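Local structure of mitogen activated protein kinase, putative (Leishmania donovani, 4QNY) at residues Q227-D230 with R231-L235. The protein probably phosphorylates serine and threonine residues of target proteins as a mitogen-activated protein kinase, binding a magnesium-nucleotide in the cleft of its kinase domain. Numbering follows the deposited sequence.
Sequences QGKD and RVNQL
The carboxylate of Asp230 lies against Asn233, its plane 41° from that of the Asn233 amide and the two side chains crossing nearly at right angles. One face is used: Asn233 N reaches Asp230 OD1 at 3.0 Å from well above the carboxylate plane, with an N-H...O angle of 161°; Asp230 stands just before the helix, at the N-cap, and this is its capping bond. A chi1 of 51° sets CG between the backbone N and carbonyl carbon, which places OD1 near the N-H of Asn233; a water bridges it to Val232 N. Asn233 OD1 accepts Lys229 N at 2.9 Å, in the carbonyl plane and on a lone pair. Gln234 bends at chi2, bringing OE1 to 3.0 Å from Gly228 N in a weak bond, while its NE2 binds Phe226 O. Gln234 N bonds to Asp230 O at 2.8 Å. Arg231 NE forms a salt bridge with Asp184 of the Thr-Asp-Tyr (TXY) activation motif, tying this C-lobe helix start to a segment that probably regulates activity. The capped turn joins the loop after helix 206-219 to helix 231-242; Val197 of helix 194-197 packs on Gln234, while Val232 touches Tyr261 of helix 256-264.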
loop_
_atom_site.group_PDB
_atom_site.type_symbol
_atom_site.label_atom_id
_atom_site.label_comp_id
_atom_site.label_asym_id
_atom_site.label_seq_id
_atom_site.Cartn_x
_atom_site.Cartn_y
_atom_site.Cartn_z
ATOM N N GLN A 227 9.203 11.830 -8.558
ATOM C CA GLN A 227 9.110 12.660 -7.361
ATOM C C GLN A 227 8.466 14.017 -7.635
ATOM O O GLN A 227 9.150 15.038 -7.698
ATOM C CB GLN A 227 10.499 12.861 -6.750
ATOM C CG GLN A 227 11.155 11.577 -6.271
ATOM C CD GLN A 227 12.536 11.809 -5.691
ATOM O OE1 GLN A 227 12.929 12.946 -5.431
ATOM N NE2 GLN A 227 13.282 10.729 -5.486
ATOM N N GLY A 228 7.145 14.025 -7.785
ATOM C CA GLY A 228 6.415 15.260 -8.000
ATOM C C GLY A 228 6.153 16.007 -6.707
ATOM O O GLY A 228 6.012 15.398 -5.646
ATOM N N LYS A 229 6.095 17.333 -6.796
ATOM C CA LYS A 229 5.808 18.170 -5.635
ATOM C C LYS A 229 4.326 18.525 -5.580
ATOM O O LYS A 229 3.797 18.871 -4.525
ATOM C CB LYS A 229 6.656 19.443 -5.664
ATOM C CG LYS A 229 8.069 19.253 -5.137
ATOM C CD LYS A 229 9.096 19.926 -6.031
ATOM C CE LYS A 229 10.463 19.960 -5.369
ATOM N NZ LYS A 229 11.503 20.535 -6.266
ATOM N N ASP A 230 3.668 18.441 -6.731
ATOM C CA ASP A 230 2.231 18.662 -6.828
ATOM C C ASP A 230 1.669 17.804 -7.956
ATOM O O ASP A 230 2.405 17.036 -8.576
ATOM C CB ASP A 230 1.915 20.143 -7.057
ATOM C CG ASP A 230 2.707 20.741 -8.203
ATOM O OD1 ASP A 230 2.253 20.636 -9.362
ATOM O OD2 ASP A 230 3.784 21.321 -7.945
ATOM N N ARG A 231 0.371 17.934 -8.221
ATOM C CA ARG A 231 -0.298 17.076 -9.196
ATOM C C ARG A 231 0.253 17.232 -10.611
ATOM O O ARG A 231 0.649 16.249 -11.235
ATOM C CB ARG A 231 -1.802 17.349 -9.204
ATOM C CG ARG A 231 -2.555 16.569 -10.270
ATOM C CD ARG A 231 -4.032 16.475 -9.939
ATOM N NE ARG A 231 -4.255 15.761 -8.685
ATOM C CZ ARG A 231 -5.419 15.718 -8.047
ATOM N NH1 ARG A 231 -5.529 15.045 -6.910
ATOM N NH2 ARG A 231 -6.473 16.352 -8.541
ATOM N N VAL A 232 0.267 18.461 -11.115
ATOM C CA VAL A 232 0.784 18.726 -12.453
ATOM C C VAL A 232 2.256 18.340 -12.547
ATOM O O VAL A 232 2.688 17.733 -13.528
ATOM C CB VAL A 232 0.611 20.208 -12.845
ATOM C CG1 VAL A 232 1.321 20.505 -14.160
ATOM C CG2 VAL A 232 -0.865 20.556 -12.943
ATOM N N ASN A 233 3.019 18.678 -11.511
ATOM C CA ASN A 233 4.435 18.337 -11.464
ATOM C C ASN A 233 4.653 16.827 -11.429
ATOM O O ASN A 233 5.658 16.326 -11.932
ATOM C CB ASN A 233 5.102 18.994 -10.254
ATOM C CG ASN A 233 6.608 18.815 -10.251
ATOM O OD1 ASN A 233 7.175 18.247 -9.317
ATOM N ND2 ASN A 233 7.262 19.294 -11.302
ATOM N N GLN A 234 3.705 16.108 -10.834
ATOM C CA GLN A 234 3.762 14.651 -10.797
ATOM C C GLN A 234 3.633 14.081 -12.205
ATOM O O GLN A 234 4.345 13.147 -12.575
ATOM C CB GLN A 234 2.665 14.087 -9.891
ATOM C CG GLN A 234 2.656 12.568 -9.784
ATOM C CD GLN A 234 3.886 12.021 -9.086
ATOM O OE1 GLN A 234 4.466 12.674 -8.219
ATOM N NE2 GLN A 234 4.291 10.813 -9.463
ATOM N N LEU A 235 2.725 14.655 -12.988
ATOM C CA LEU A 235 2.536 14.236 -14.372
ATOM C C LEU A 235 3.782 14.532 -15.199
ATOM O O LEU A 235 4.173 13.736 -16.052
ATOM C CB LEU A 235 1.319 14.929 -14.988
ATOM C CG LEU A 235 1.005 14.544 -16.435
ATOM C CD1 LEU A 235 0.682 13.061 -16.538
ATOM C CD2 LEU A 235 -0.135 15.384 -16.989
HETATM O O HOH W 1 -0.506 21.305 -9.805
#